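Local coordinates for cupin 2, conserved barrel domain protein (Shewanella frigidimarina NCIMB 400, PDB 3D82) that binds a metal ion, nickel in the crystal, in a small cupin barrel and pairs with a second copy of itself, its biological role being otherwise unassigned, at residues D11-F16 against F33-V38; V43-A48 against V84-M89; E52-M57 against C94-I99. One frame throughout, in Å; residues are numbered along the deposited sequence. Where two conformers were deposited one is given.

Interaction 1 of 3, residues D11-F16 against F33-V38; sequences DKFSLF and FKLVKV
K37 of strand 31-39 crosses both F13 and F16 obliquely, and its ammonium group ties the strand to the carbonyls of F13, in helix 9-14, and F16, in the loop that follows. With CG anti to the carbonyl carbon (chi1 -74°) and the chain extended beyond it, the lysine runs past the F16 ring: CB and CG approach CE2, CG at 3.8 Å, and CD lies close to both CE2 and F16 O. CE comes within 4.0 Å of F13 CD1 and nears both carbonyl oxygens. At the tip, NZ donates to F16 O (2.7 Å), in the plane of that carbonyl, and to F13 O (2.8 Å), where it stands above the plane. N17 OD1 adds a weak third bond. A long apolar shaft with a charged end suits this buried place, where carbonyl oxygens accept hydrogen bonds from the ammonium group. The short N-terminal helix is thus fastened across the larger sheet of the cupin barrel. Two residues earlier in the strand, L35 meets F13 at about a right angle, its CD1 over the ring centre, 3.8 Å from the centroid, in a CH-pi contact. The same methyl touches K12 CB at 3.5 Å, and V36 O lies at the F13 ring edge.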
loop_
_atom_site.group_PDB
_atom_site.type_symbol
_atom_site.label_atom_id
_atom_site.label_comp_id
_atom_site.label_asym_id
_atom_site.label_seq_id
_atom_site.Cartn_x
_atom_site.Cartn_y
_atom_site.Cartn_z
ATOM N N ASP D 11 -14.295 2.094 3.678
ATOM C CA ASP D 11 -15.340 2.886 3.043
ATOM C C ASP D 11 -15.394 2.589 1.524
ATOM O O ASP D 11 -16.482 2.410 0.968
ATOM C CB ASP D 11 -15.156 4.377 3.371
ATOM C CG ASP D 11 -15.258 4.691 4.893
ATOM O OD1 ASP D 11 -15.648 3.816 5.715
ATOM O OD2 ASP D 11 -14.929 5.839 5.265
ATOM N N LYS D 12 -14.225 2.484 0.890
ATOM C CA LYS D 12 -14.145 2.172 -0.550
ATOM C C LYS D 12 -14.584 0.748 -0.857
ATOM O O LYS D 12 -15.319 0.543 -1.819
ATOM C CB LYS D 12 -12.748 2.471 -1.109
ATOM C CG LYS D 12 -12.315 3.938 -0.960
ATOM C CD LYS D 12 -13.226 4.868 -1.696
ATOM C CE LYS D 12 -12.697 6.258 -1.717
ATOM N NZ LYS D 12 -13.729 7.184 -2.306
ATOM N N PHE D 13 -14.166 -0.222 -0.033
ATOM C CA PHE D 13 -14.627 -1.616 -0.197
ATOM C C PHE D 13 -16.150 -1.770 -0.051
ATOM O O PHE D 13 -16.748 -2.611 -0.730
ATOM C CB PHE D 13 -13.941 -2.593 0.775
ATOM C CG PHE D 13 -12.568 -3.012 0.358
ATOM C CD1 PHE D 13 -12.385 -3.772 -0.808
ATOM C CD2 PHE D 13 -11.466 -2.733 1.160
ATOM C CE1 PHE D 13 -11.094 -4.182 -1.204
ATOM C CE2 PHE D 13 -10.183 -3.142 0.798
ATOM C CZ PHE D 13 -9.987 -3.864 -0.385
ATOM N N SER D 14 -16.780 -0.958 0.800
ATOM C CA SER D 14 -18.245 -1.030 0.959
ATOM C C SER D 14 -19.047 -0.488 -0.253
ATOM O O SER D 14 -20.233 -0.803 -0.374
ATOM C CB SER D 14 -18.702 -0.344 2.251
ATOM O OG SER D 14 -18.498 1.050 2.174
ATOM N N LEU D 15 -18.416 0.294 -1.140
ATOM C CA LEU D 15 -19.092 0.838 -2.338
ATOM C C LEU D 15 -19.407 -0.193 -3.437
ATOM O O LEU D 15 -20.170 0.121 -4.368
ATOM C CB LEU D 15 -18.265 1.978 -2.962
ATOM C CG LEU D 15 -18.100 3.263 -2.150
ATOM C CD1 LEU D 15 -17.098 4.206 -2.798
ATOM C CD2 LEU D 15 -19.479 3.953 -1.964
ATOM N N PHE D 16 -18.817 -1.391 -3.375
ATOM C CA PHE D 16 -19.064 -2.399 -4.406
ATOM C C PHE D 16 -18.972 -3.829 -3.884
ATOM O O PHE D 16 -18.235 -4.111 -2.931
ATOM C CB PHE D 16 -18.067 -2.195 -5.556
ATOM C CG PHE D 16 -16.639 -2.502 -5.188
ATOM C CD1 PHE D 16 -15.828 -1.533 -4.595
ATOM C CD2 PHE D 16 -16.096 -3.774 -5.441
ATOM C CE1 PHE D 16 -14.510 -1.834 -4.246
ATOM C CE2 PHE D 16 -14.783 -4.081 -5.103
ATOM C CZ PHE D 16 -13.984 -3.117 -4.515
ATOM N N PHE D 33 -3.686 2.799 -7.464
ATOM C CA PHE D 33 -3.964 1.930 -6.311
ATOM C C PHE D 33 -5.376 1.470 -6.613
ATOM O O PHE D 33 -6.249 2.304 -6.827
ATOM C CB PHE D 33 -3.922 2.700 -4.991
ATOM C CG PHE D 33 -2.534 3.122 -4.594
ATOM C CD1 PHE D 33 -1.869 4.128 -5.293
ATOM C CD2 PHE D 33 -1.896 2.516 -3.514
ATOM C CE1 PHE D 33 -0.571 4.500 -4.955
ATOM C CE2 PHE D 33 -0.588 2.905 -3.143
ATOM C CZ PHE D 33 0.071 3.889 -3.889
ATOM N N LYS D 34 -5.586 0.159 -6.642
ATOM C CA LYS D 34 -6.875 -0.418 -7.029
ATOM C C LYS D 34 -7.327 -1.427 -6.001
ATOM O O LYS D 34 -6.547 -2.289 -5.613
ATOM C CB LYS D 34 -6.729 -1.108 -8.395
ATOM C CG LYS D 34 -6.537 -0.125 -9.551
ATOM C CD LYS D 34 -5.540 -0.565 -10.605
ATOM C CE LYS D 34 -6.013 -1.564 -11.595
ATOM N NZ LYS D 34 -4.861 -1.893 -12.548
ATOM N N LEU D 35 -8.599 -1.352 -5.627
ATOM C CA LEU D 35 -9.206 -2.298 -4.693
ATOM C C LEU D 35 -9.971 -3.327 -5.482
ATOM O O LEU D 35 -10.626 -2.990 -6.472
ATOM C CB LEU D 35 -10.133 -1.598 -3.704
ATOM C CG LEU D 35 -9.483 -0.610 -2.735
ATOM C CD1 LEU D 35 -10.541 -0.197 -1.731
ATOM C CD2 LEU D 35 -8.245 -1.156 -2.026
ATOM N N VAL D 36 -9.893 -4.580 -5.044
ATOM C CA VAL D 36 -10.592 -5.679 -5.702
ATOM C C VAL D 36 -11.153 -6.650 -4.641
ATOM O O VAL D 36 -10.541 -6.844 -3.580
ATOM C CB VAL D 36 -9.631 -6.487 -6.657
ATOM C CG1 VAL D 36 -10.406 -7.121 -7.806
ATOM C CG2 VAL D 36 -8.487 -5.617 -7.238
ATOM N N LYS D 37 -12.326 -7.215 -4.925
ATOM C CA LYS D 37 -12.908 -8.299 -4.147
ATOM C C LYS D 37 -12.758 -9.533 -5.040
ATOM O O LYS D 37 -13.135 -9.487 -6.213
ATOM C CB LYS D 37 -14.369 -8.017 -3.783
ATOM C CG LYS D 37 -14.488 -6.959 -2.698
ATOM C CD LYS D 37 -15.918 -6.621 -2.361
ATOM C CE LYS D 37 -15.964 -5.604 -1.233
ATOM N NZ LYS D 37 -17.373 -5.391 -0.724
ATOM N N VAL D 38 -12.154 -10.607 -4.518
ATOM C CA VAL D 38 -11.901 -11.824 -5.305
ATOM C C VAL D 38 -12.381 -13.091 -4.589
ATOM O O VAL D 38 -12.365 -13.160 -3.366
ATOM C CB VAL D 38 -10.402 -11.935 -5.692
ATOM C CG1 VAL D 38 -9.972 -10.721 -6.524
ATOM C CG2 VAL D 38 -9.491 -12.070 -4.463
#

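Interaction 2 of 3, residues V43-A48 against V84-M89; sequences VWHEHA and VEHKPM. With NI (nickel (II) ion), chain L.
H45 and H86 both carry CG between the backbone N and the carbonyl carbon (chi1 68° and 57°), and a chi2 near -70° in each sets the turn of the ring; the rings meet although both CB atoms point away from the opposite segment. They lie obliquely, planes at 54°, and each offers NE2 to the nickel ion, H45 at 2.3 Å and H86 at 2.4 Å. H47 NE2 binds it too, with H47 CD2 reaching the edge of the H86 ring. Histidine suits the place because its second nitrogen can fix the ring's rotation: H45 ND1 donates to V43 O (2.9 Å) and H86 ND1 to V84 O (2.8 Å), both nearly in the ring plane. The backbones of H45 and H86 form a single antiparallel hydrogen-bonded pair, and a water links H47 N to V84 O. On the outer flank, the aliphatic part of K87 lies over a face of W44, CD 3.8 Å from the centroid of the five-membered ring, while its NZ pairs with E41; E85 forms a salt bridge with R66. H45 and H47 from the loop, H86 and the glutamate E52 make up the three-histidine, one-glutamate metal site characteristic of cupins.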
loop_
_atom_site.group_PDB
_atom_site.type_symbol
_atom_site.label_atom_id
_atom_site.label_comp_id
_atom_site.label_asym_id
_atom_site.label_seq_id
_atom_site.Cartn_x
_atom_site.Cartn_y
_atom_site.Cartn_z
ATOM N N VAL D 43 -7.046 -16.583 -13.931
ATOM C CA VAL D 43 -6.442 -17.276 -15.063
ATOM C C VAL D 43 -4.937 -17.039 -14.994
ATOM O O VAL D 43 -4.482 -16.098 -14.354
ATOM C CB VAL D 43 -7.005 -16.741 -16.430
ATOM C CG1 VAL D 43 -8.476 -17.198 -16.650
ATOM C CG2 VAL D 43 -6.857 -15.183 -16.551
ATOM N N TRP D 44 -4.181 -17.913 -15.651
ATOM C CA TRP D 44 -2.742 -17.777 -15.767
ATOM C C TRP D 44 -2.440 -16.646 -16.740
ATOM O O TRP D 44 -2.882 -16.666 -17.878
ATOM C CB TRP D 44 -2.104 -19.057 -16.296
ATOM C CG TRP D 44 -2.166 -20.181 -15.350
ATOM C CD1 TRP D 44 -3.050 -21.218 -15.365
ATOM C CD2 TRP D 44 -1.298 -20.404 -14.240
ATOM N NE1 TRP D 44 -2.786 -22.069 -14.328
ATOM C CE2 TRP D 44 -1.707 -21.606 -13.631
ATOM C CE3 TRP D 44 -0.200 -19.710 -13.711
ATOM C CZ2 TRP D 44 -1.070 -22.126 -12.500
ATOM C CZ3 TRP D 44 0.431 -20.222 -12.592
ATOM C CH2 TRP D 44 -0.006 -21.425 -11.998
ATOM N N HIS D 45 -1.663 -15.679 -16.283
ATOM C CA HIS D 45 -1.308 -14.530 -17.097
ATOM C C HIS D 45 -0.051 -13.897 -16.538
ATOM O O HIS D 45 0.400 -14.277 -15.440
ATOM C CB HIS D 45 -2.445 -13.519 -17.053
ATOM C CG HIS D 45 -2.619 -12.895 -15.712
ATOM N ND1 HIS D 45 -3.058 -13.603 -14.614
ATOM C CD2 HIS D 45 -2.330 -11.651 -15.270
ATOM C CE1 HIS D 45 -3.055 -12.811 -13.556
ATOM N NE2 HIS D 45 -2.632 -11.620 -13.931
ATOM N N GLU D 46 0.488 -12.936 -17.289
ATOM C CA GLU D 46 1.695 -12.184 -16.896
ATOM C C GLU D 46 1.583 -10.713 -17.318
ATOM O O GLU D 46 0.738 -10.369 -18.142
ATOM C CB GLU D 46 2.985 -12.809 -17.481
ATOM C CG GLU D 46 3.345 -12.455 -18.957
ATOM C CD GLU D 46 4.708 -12.990 -19.396
ATOM O OE1 GLU D 46 5.503 -12.212 -19.974
ATOM O OE2 GLU D 46 5.008 -14.175 -19.147
ATOM N N HIS D 47 2.451 -9.878 -16.739
ATOM C CA HIS D 47 2.572 -8.455 -17.075
ATOM C C HIS D 47 4.013 -8.343 -17.505
ATOM O O HIS D 47 4.925 -8.327 -16.659
ATOM C CB HIS D 47 2.214 -7.554 -15.886
ATOM C CG HIS D 47 0.873 -7.866 -15.301
ATOM N ND1 HIS D 47 -0.308 -7.493 -15.903
ATOM C CD2 HIS D 47 0.530 -8.583 -14.203
ATOM C CE1 HIS D 47 -1.323 -7.943 -15.186
ATOM N NE2 HIS D 47 -0.842 -8.622 -14.162
ATOM N N ALA D 48 4.237 -8.332 -18.818
ATOM C CA ALA D 48 5.615 -8.352 -19.357
ATOM C C ALA D 48 6.507 -7.176 -18.999
ATOM O O ALA D 48 7.731 -7.346 -18.853
ATOM C CB ALA D 48 5.599 -8.532 -20.907
ATOM N N VAL D 84 6.512 -12.807 -14.925
ATOM C CA VAL D 84 6.314 -14.040 -14.176
ATOM C C VAL D 84 4.813 -14.379 -14.240
ATOM O O VAL D 84 3.972 -13.559 -13.856
ATOM C CB VAL D 84 6.859 -13.899 -12.719
ATOM C CG1 VAL D 84 6.516 -15.125 -11.867
ATOM C CG2 VAL D 84 8.374 -13.648 -12.761
ATOM N N GLU D 85 4.497 -15.540 -14.831
ATOM C CA GLU D 85 3.123 -16.056 -14.872
ATOM C C GLU D 85 2.603 -16.383 -13.493
ATOM O O GLU D 85 3.296 -17.022 -12.701
ATOM C CB GLU D 85 2.984 -17.338 -15.687
ATOM C CG GLU D 85 2.733 -17.153 -17.124
ATOM C CD GLU D 85 2.307 -18.456 -17.765
ATOM O OE1 GLU D 85 3.134 -19.380 -17.839
ATOM O OE2 GLU D 85 1.136 -18.544 -18.188
ATOM N N HIS D 86 1.351 -16.022 -13.256
ATOM C CA HIS D 86 0.718 -16.244 -11.970
ATOM C C HIS D 86 -0.800 -16.328 -12.092
ATOM O O HIS D 86 -1.383 -15.840 -13.066
ATOM C CB HIS D 86 1.124 -15.124 -11.014
ATOM C CG HIS D 86 0.793 -13.761 -11.523
ATOM N ND1 HIS D 86 1.519 -13.146 -12.522
ATOM C CD2 HIS D 86 -0.182 -12.894 -11.175
ATOM C CE1 HIS D 86 0.987 -11.966 -12.783
ATOM N NE2 HIS D 86 -0.037 -11.785 -11.971
ATOM N N LYS D 87 -1.421 -16.952 -11.093
ATOM C CA LYS D 87 -2.883 -17.131 -11.047
ATOM C C LYS D 87 -3.371 -16.921 -9.596
ATOM O O LYS D 87 -3.223 -17.824 -8.757
ATOM C CB LYS D 87 -3.266 -18.507 -11.569
ATOM C CG LYS D 87 -4.757 -18.743 -11.661
ATOM C CD LYS D 87 -5.093 -20.105 -12.263
ATOM C CE LYS D 87 -4.797 -21.249 -11.305
ATOM N NZ LYS D 87 -5.318 -22.550 -11.851
ATOM N N PRO D 88 -3.877 -15.714 -9.282
ATOM C CA PRO D 88 -4.449 -15.510 -7.957
ATOM C C PRO D 88 -5.712 -16.345 -7.754
ATOM O O PRO D 88 -6.447 -16.594 -8.705
ATOM C CB PRO D 88 -4.773 -14.016 -7.922
ATOM C CG PRO D 88 -3.955 -13.421 -8.993
ATOM C CD PRO D 88 -3.876 -14.460 -10.053
HETATM N N MSE D 89 -5.913 -16.791 -6.517
HETATM C CA MSE D 89 -7.056 -17.624 -6.118
HETATM C C MSE D 89 -7.435 -17.317 -4.672
HETATM O O MSE D 89 -6.557 -16.996 -3.868
HETATM C CB MSE D 89 -6.695 -19.107 -6.159
HETATM C CG MSE D 89 -6.063 -19.595 -7.427
HETATM SE SE MSE D 89 -5.448 -21.386 -7.166
HETATM C CE MSE D 89 -3.959 -21.079 -5.908
HETATM NI NI NI L . -1.653 -10.079 -12.477
HETATM O O HOH W 1 3.800 -10.772 -14.407
#

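Interaction 3 of 3, residues E52-M57 against C94-I99; sequences EVFIVM and CKIMII. With NI (nickel (II) ion), chain L.
F54 lies alongside both I98 and I96, the three side chains pointing the same way from the paired strands. I98 CG1 stands over one face of the ring, offset toward its rim and 4.1 Å from F54 CE2, while I96 CD1 comes to the edge, 3.9 Å from F54 CD2. In I96, chi1 of 67° puts CG1 between the backbone N and the carbonyl carbon, and chi2 of 172° extends CD1 from there. V56 prolongs this face, meeting I96 through CG2 and C94 SG through CG1. Flat and branched apolar groups suit it, since they fill the barrel interior without polar atoms to satisfy. Near the metal, E52, extended as far as CD, crosses I98 obliquely: CG touches I98 CG2 at 3.9 Å, and OE1 goes on to bind the nickel ion at 2.4 Å. The isoleucine thus packs against the methylene part of a ligand whose carboxylate does the binding.

The other face carries V53, I55, M97 and I99. I55 and M97, a selenomethionine, lie side by side with I55 CD1 3.7 Å from M97 CE; the same CD1 meets I99 CD1, while M57, also selenomethionine, crosses M97 obliquely with SE near M97 CB. Backbone bonds hold the register: V53 with I99 and I55 with M97 are hydrogen-bonded pairs, the latter bonded at 2.8 Å in both directions, and M57 N donates to K95 O where the chain turns a corner.

Strand 52-56 has strand 76-80 on its other side, and strand 93-101 has strand 31-39. L61 and I63 of strand 60-65, in the smaller sheet, pack on F54, and helix 9-14 places F9 and F13 on M57. Across the dimer interface, F9, M28, F33 and I55 of the second subunit pack on the V53-to-I99 face.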
loop_
_atom_site.group_PDB
_atom_site.type_symbol
_atom_site.label_atom_id
_atom_site.label_comp_id
_atom_site.label_asym_id
_atom_site.label_seq_id
_atom_site.Cartn_x
_atom_site.Cartn_y
_atom_site.Cartn_z
ATOM N N GLU D 52 4.070 -6.103 -10.242
ATOM C CA GLU D 52 2.704 -5.903 -9.759
ATOM C C GLU D 52 2.671 -6.250 -8.271
ATOM O O GLU D 52 3.134 -7.324 -7.878
ATOM C CB GLU D 52 1.736 -6.801 -10.534
ATOM C CG GLU D 52 0.269 -6.621 -10.169
ATOM C CD GLU D 52 -0.623 -7.546 -10.964
ATOM O OE1 GLU D 52 -0.451 -8.765 -10.832
ATOM O OE2 GLU D 52 -1.511 -7.081 -11.716
ATOM N N VAL D 53 2.113 -5.351 -7.466
ATOM C CA VAL D 53 2.010 -5.534 -6.028
ATOM C C VAL D 53 0.607 -5.964 -5.618
ATOM O O VAL D 53 -0.364 -5.417 -6.103
ATOM C CB VAL D 53 2.437 -4.245 -5.270
ATOM C CG1 VAL D 53 2.111 -4.336 -3.744
ATOM C CG2 VAL D 53 3.946 -3.994 -5.489
ATOM N N PHE D 54 0.536 -6.971 -4.746
ATOM C CA PHE D 54 -0.690 -7.417 -4.100
ATOM C C PHE D 54 -0.540 -7.171 -2.601
ATOM O O PHE D 54 0.472 -7.556 -2.009
ATOM C CB PHE D 54 -0.921 -8.916 -4.280
ATOM C CG PHE D 54 -1.399 -9.294 -5.631
ATOM C CD1 PHE D 54 -0.498 -9.401 -6.681
ATOM C CD2 PHE D 54 -2.749 -9.587 -5.856
ATOM C CE1 PHE D 54 -0.933 -9.761 -7.939
ATOM C CE2 PHE D 54 -3.192 -9.940 -7.121
ATOM C CZ PHE D 54 -2.289 -10.034 -8.165
ATOM N N ILE D 55 -1.538 -6.529 -2.011
ATOM C CA ILE D 55 -1.611 -6.328 -0.569
ATOM C C ILE D 55 -2.968 -6.903 -0.181
ATOM O O ILE D 55 -3.992 -6.510 -0.756
ATOM C CB ILE D 55 -1.527 -4.851 -0.171
ATOM C CG1 ILE D 55 -0.233 -4.204 -0.708
ATOM C CG2 ILE D 55 -1.600 -4.688 1.359
ATOM C CD1 ILE D 55 -0.087 -2.704 -0.403
ATOM N N VAL D 56 -2.971 -7.861 0.743
ATOM C CA VAL D 56 -4.221 -8.430 1.256
ATOM C C VAL D 56 -4.667 -7.581 2.452
ATOM O O VAL D 56 -3.885 -7.343 3.379
ATOM C CB VAL D 56 -4.071 -9.900 1.618
ATOM C CG1 VAL D 56 -5.403 -10.458 2.203
ATOM C CG2 VAL D 56 -3.622 -10.674 0.373
HETATM N N MSE D 57 -5.919 -7.136 2.403
HETATM C CA MSE D 57 -6.547 -6.250 3.401
HETATM C C MSE D 57 -7.428 -7.059 4.351
HETATM O O MSE D 57 -7.495 -6.754 5.533
HETATM C CB MSE D 57 -7.416 -5.199 2.705
HETATM C CG MSE D 57 -6.771 -4.552 1.449
HETATM SE SE MSE D 57 -5.216 -3.600 1.856
HETATM C CE MSE D 57 -6.147 -2.105 2.463
ATOM N N CYS D 94 -12.021 -12.450 -0.657
ATOM C CA CYS D 94 -10.789 -11.823 -0.201
ATOM C C CYS D 94 -10.736 -10.382 -0.709
ATOM O O CYS D 94 -11.047 -10.131 -1.870
ATOM C CB CYS D 94 -9.621 -12.638 -0.708
ATOM S SG CYS D 94 -8.048 -12.044 -0.143
ATOM N N LYS D 95 -10.356 -9.450 0.166
ATOM C CA LYS D 95 -10.272 -8.029 -0.157
ATOM C C LYS D 95 -8.812 -7.697 -0.352
ATOM O O LYS D 95 -8.003 -7.863 0.583
ATOM C CB LYS D 95 -10.883 -7.174 0.962
ATOM C CG LYS D 95 -12.390 -7.356 1.090
ATOM C CD LYS D 95 -12.984 -6.559 2.255
ATOM C CE LYS D 95 -14.422 -7.006 2.541
ATOM N NZ LYS D 95 -14.984 -6.326 3.728
ATOM N N ILE D 96 -8.474 -7.242 -1.567
ATOM C CA ILE D 96 -7.102 -6.918 -1.936
ATOM C C ILE D 96 -6.937 -5.536 -2.523
ATOM O O ILE D 96 -7.907 -4.892 -2.942
ATOM C CB ILE D 96 -6.512 -7.959 -2.934
ATOM C CG1 ILE D 96 -7.211 -7.923 -4.314
ATOM C CG2 ILE D 96 -6.615 -9.350 -2.330
ATOM C CD1 ILE D 96 -6.551 -8.789 -5.403
HETATM N N MSE D 97 -5.679 -5.102 -2.517
HETATM C CA MSE D 97 -5.256 -3.881 -3.144
HETATM C C MSE D 97 -4.111 -4.232 -4.092
HETATM O O MSE D 97 -3.199 -4.967 -3.718
HETATM C CB MSE D 97 -4.818 -2.801 -2.138
HETATM C CG MSE D 97 -4.469 -1.496 -2.852
HETATM SE SE MSE D 97 -4.515 0.063 -1.759
HETATM C CE MSE D 97 -2.933 -0.303 -0.783
ATOM N N ILE D 98 -4.211 -3.738 -5.320
ATOM C CA ILE D 98 -3.192 -3.913 -6.358
ATOM C C ILE D 98 -2.629 -2.544 -6.695
ATOM O O ILE D 98 -3.385 -1.572 -6.784
ATOM C CB ILE D 98 -3.752 -4.549 -7.637
ATOM C CG1 ILE D 98 -4.207 -5.980 -7.388
ATOM C CG2 ILE D 98 -2.705 -4.590 -8.755
ATOM C CD1 ILE D 98 -5.107 -6.498 -8.569
ATOM N N ILE D 99 -1.303 -2.479 -6.854
ATOM C CA ILE D 99 -0.612 -1.253 -7.211
ATOM C C ILE D 99 0.245 -1.571 -8.426
ATOM O O ILE D 99 1.025 -2.541 -8.415
ATOM C CB ILE D 99 0.269 -0.693 -6.066
ATOM C CG1 ILE D 99 -0.506 -0.613 -4.735
ATOM C CG2 ILE D 99 0.811 0.710 -6.458
ATOM C CD1 ILE D 99 0.369 -0.251 -3.531
HETATM NI NI NI L . -1.653 -10.079 -12.477
#

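Interactions 1 and 3 share a sheet, strands 31-39 and 93-101 being neighbours: K34 O and I98 N lie 2.8 Å apart, as do V38 O and C94 N, and F13 CZ lies 3.5 Å from I96 O. Their centres are 10 Å apart. Interactions 2 and 3 meet at the nickel ion, where the three histidines of interaction 2 are joined by E52 of interaction 3. P88 CG packs on F54 CZ at 3.9 Å, a second touch between the two contacts. Interaction 1 lies on the opposite side of the chain's centre from interaction 2, their centres about 21 Å apart, with the sheet of interaction 3 connecting the helix-covered side to the metal site.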